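PDB 2QTE: novel immune-type receptor 11 from Ictalurus punctatus, which probably acts as a cell-surface immune receptor of the NITR family, whose extracellular variable-type immunoglobulin domain is thought to take part in allogeneic recognition. Local coordinates for residues 19-24 against 102-107. The protein carries 1 engineered substitution. Residues are numbered along the deposited sequence; the frame is centred on the assembly and turned at random.
Sequences MECSMS and KFTSGT
Where the chain running on from strand 17-19, at the edge of one sheet of a V-set immunoglobulin sandwich, faces strand 100-110 of the other, M19 and C21 meet T107 and S105, a worked example of sheets joined through side chains and water. No direct hydrogen bond crosses the contact. M19 supplies the apolar part: its side chain runs obliquely over T107, with SD 3.7 Å from T107 CG2. The threonine methyl stands anti to its own backbone N (chi1 -68° for OG1), a turn that sets the methyl against the thioether and OG1 toward two bound waters. One links T107 OG1 to E20 O, lying 2.7 Å from the hydroxyl and donating to the carbonyl; the second, also held by T107 OG1, accepts only a weak bond from E20 N. Farther along, S105 OG comes up beside the cystine, 3.8 Å from C21 SG and 3.6 Å from C21 CA. A water 2.7 Å from S105 OG accepts a hydrogen bond from S22 N, and another, which donates to S22 O, also binds T104 OG1. M19 also packs on L78, I80 and Y91, so an alanine here would probably open a gap between the sheets and leave the T107 methyl without its sulfur neighbour. C21 SG is bonded to C93 SG and packs on W34, the disulfide and tryptophan core characteristic of the immunoglobulin V-type fold.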
ATOM      1  N   MET A  19     -11.050   2.765  13.057  1.00 18.58           N
ATOM      2  CA  MET A  19     -10.571   1.640  12.243  1.00 20.45           C
ATOM      3  C   MET A  19      -9.446   0.962  13.017  1.00 19.48           C
ATOM      4  O   MET A  19      -8.539   1.602  13.499  1.00 17.70           O
ATOM      5  CB  MET A  19     -10.106   2.111  10.871  1.00 15.72           C
ATOM      6  CG  MET A  19     -11.131   2.910  10.183  1.00 15.28           C
ATOM      7  SD  MET A  19     -10.688   3.658   8.617  1.00 16.62           S
ATOM      8  CE  MET A  19      -9.977   5.245   9.119  1.00 11.73           C
ATOM      9  N   GLU A  20      -9.518  -0.348  13.110  1.00 22.11           N
ATOM     10  CA  GLU A  20      -8.738  -1.121  14.037  1.00 26.87           C
ATOM     11  C   GLU A  20      -7.494  -1.758  13.411  1.00 28.66           C
ATOM     12  O   GLU A  20      -7.500  -2.112  12.245  1.00 27.00           O
ATOM     13  CB  GLU A  20      -9.632  -2.225  14.575  1.00 35.09           C
ATOM     14  CG  GLU A  20     -10.618  -1.786  15.657  1.00 44.89           C
ATOM     15  CD  GLU A  20     -12.014  -1.536  15.132  1.00 52.69           C
ATOM     16  OE1 GLU A  20     -12.800  -0.837  15.831  1.00 53.97           O
ATOM     17  OE2 GLU A  20     -12.333  -2.035  14.023  1.00 52.01           O
ATOM     18  N   CYS A  21      -6.425  -1.868  14.187  1.00 26.01           N
ATOM     19  CA  CYS A  21      -5.257  -2.635  13.809  1.00 26.14           C
ATOM     20  C   CYS A  21      -4.700  -3.210  15.107  1.00 27.87           C
ATOM     21  O   CYS A  21      -4.476  -2.464  16.048  1.00 29.23           O
ATOM     22  CB  CYS A  21      -4.218  -1.739  13.164  1.00 25.40           C
ATOM     23  SG  CYS A  21      -2.647  -2.544  12.707  1.00 25.85           S
ATOM     24  N   SER A  22      -4.487  -4.523  15.175  1.00 30.90           N
ATOM     25  CA  SER A  22      -3.953  -5.122  16.410  1.00 35.82           C
ATOM     26  C   SER A  22      -2.438  -4.966  16.521  1.00 38.41           C
ATOM     27  O   SER A  22      -1.720  -4.854  15.520  1.00 38.77           O
ATOM     28  CB  SER A  22      -4.419  -6.575  16.588  1.00 41.56           C
ATOM     29  OG  SER A  22      -3.875  -7.166  17.771  1.00 45.36           O
ATOM     30  N   MET A  23      -1.963  -4.947  17.758  1.00 39.73           N
ATOM     31  CA  MET A  23      -0.572  -4.707  18.089  1.00 43.21           C
ATOM     32  C   MET A  23       0.093  -6.034  18.479  1.00 47.77           C
ATOM     33  O   MET A  23       1.316  -6.190  18.367  1.00 49.68           O
ATOM     34  CB  MET A  23      -0.512  -3.712  19.267  1.00 43.57           C
ATOM     35  CG  MET A  23       0.813  -3.070  19.532  1.00 42.71           C
ATOM     36  SD  MET A  23       1.156  -1.837  18.295  1.00 48.30           S
ATOM     37  CE  MET A  23       0.744  -0.307  19.133  1.00 43.50           C
ATOM     38  N   SER A  24      -0.719  -6.994  18.918  1.00 51.53           N
ATOM     39  CA  SER A  24      -0.185  -8.187  19.580  1.00 56.29           C
ATOM     40  C   SER A  24       1.047  -8.758  18.862  1.00 59.38           C
ATOM     41  O   SER A  24       2.060  -9.046  19.512  1.00 56.21           O
ATOM     42  CB  SER A  24      -1.270  -9.243  19.854  1.00 55.65           C
ATOM     43  OG  SER A  24      -2.352  -9.193  18.924  1.00 53.18           O
ATOM     44  N   LYS A 102       4.596  -5.539   5.331  1.00 26.22           N
ATOM     45  CA  LYS A 102       3.464  -6.447   5.401  1.00 25.80           C
ATOM     46  C   LYS A 102       2.274  -5.722   6.036  1.00 24.03           C
ATOM     47  O   LYS A 102       2.401  -5.204   7.130  1.00 25.82           O
ATOM     48  CB  LYS A 102       3.811  -7.696   6.245  1.00 25.35           C
ATOM     49  CG  LYS A 102       4.882  -8.545   5.616  1.00 35.55           C
ATOM     50  CD  LYS A 102       4.672 -10.044   5.892  1.00 41.03           C
ATOM     51  CE  LYS A 102       5.614 -10.547   6.983  1.00 42.87           C
ATOM     52  NZ  LYS A 102       5.978 -12.029   6.864  1.00 41.03           N
ATOM     53  N   PHE A 103       1.137  -5.678   5.347  1.00 21.49           N
ATOM     54  CA  PHE A 103      -0.087  -5.057   5.888  1.00 19.36           C
ATOM     55  C   PHE A 103      -0.928  -6.120   6.517  1.00 22.97           C
ATOM     56  O   PHE A 103      -1.240  -7.107   5.866  1.00 24.48           O
ATOM     57  CB  PHE A 103      -0.885  -4.391   4.761  1.00 16.72           C
ATOM     58  CG  PHE A 103      -0.162  -3.251   4.094  1.00 18.85           C
ATOM     59  CD1 PHE A 103      -0.055  -2.015   4.730  1.00 16.11           C
ATOM     60  CD2 PHE A 103       0.431  -3.402   2.844  1.00 15.71           C
ATOM     61  CE1 PHE A 103       0.612  -0.970   4.127  1.00 14.90           C
ATOM     62  CE2 PHE A 103       1.075  -2.346   2.227  1.00 20.97           C
ATOM     63  CZ  PHE A 103       1.188  -1.140   2.875  1.00 15.17           C
ATOM     64  N   THR A 104      -1.308  -5.931   7.785  1.00 26.19           N
ATOM     65  CA  THR A 104      -1.999  -6.954   8.543  1.00 25.04           C
ATOM     66  C   THR A 104      -3.491  -6.735   8.696  1.00 26.27           C
ATOM     67  O   THR A 104      -4.197  -7.640   9.141  1.00 29.25           O
ATOM     68  CB  THR A 104      -1.381  -7.149   9.940  1.00 27.32           C
ATOM     69  OG1 THR A 104      -1.325  -5.886  10.611  1.00 30.54           O
ATOM     70  CG2 THR A 104       0.001  -7.691   9.821  1.00 30.17           C
ATOM     71  N   SER A 105      -3.972  -5.544   8.340  1.00 24.47           N
ATOM     72  CA  SER A 105      -5.407  -5.234   8.330  1.00 21.69           C
ATOM     73  C   SER A 105      -5.680  -3.959   7.528  1.00 19.90           C
ATOM     74  O   SER A 105      -4.757  -3.214   7.174  1.00 16.85           O
ATOM     75  CB  SER A 105      -5.979  -5.148   9.750  1.00 22.57           C
ATOM     76  OG  SER A 105      -5.258  -4.241  10.583  1.00 32.35           O
ATOM     77  N   GLY A 106      -6.933  -3.721   7.200  1.00 17.49           N
ATOM     78  CA  GLY A 106      -7.273  -2.440   6.578  1.00 15.71           C
ATOM     79  C   GLY A 106      -8.757  -2.247   6.521  1.00 18.45           C
ATOM     80  O   GLY A 106      -9.516  -3.185   6.752  1.00 22.06           O
ATOM     81  N   THR A 107      -9.184  -1.036   6.182  1.00 16.34           N
ATOM     82  CA  THR A 107     -10.594  -0.713   6.177  1.00 15.68           C
ATOM     83  C   THR A 107     -10.826   0.130   4.968  1.00 12.80           C
ATOM     84  O   THR A 107     -10.049   1.006   4.655  1.00 14.69           O
ATOM     85  CB  THR A 107     -10.983   0.092   7.449  1.00 16.16           C
ATOM     86  OG1 THR A 107     -10.867  -0.758   8.585  1.00 23.07           O
ATOM     87  CG2 THR A 107     -12.415   0.613   7.384  1.00 17.36           C
TER
HETATM   88  O   HOH W   1     -11.843  -1.415  10.811  1.00 23.50           O
HETATM   89  O   HOH W   2      -8.806  -2.076   9.610  1.00 30.88           O
HETATM   90  O   HOH W   3      -2.100  -5.960  13.104  1.00 37.98           O
HETATM   91  O   HOH W   4      -4.783  -5.900  12.595  1.00 40.71           O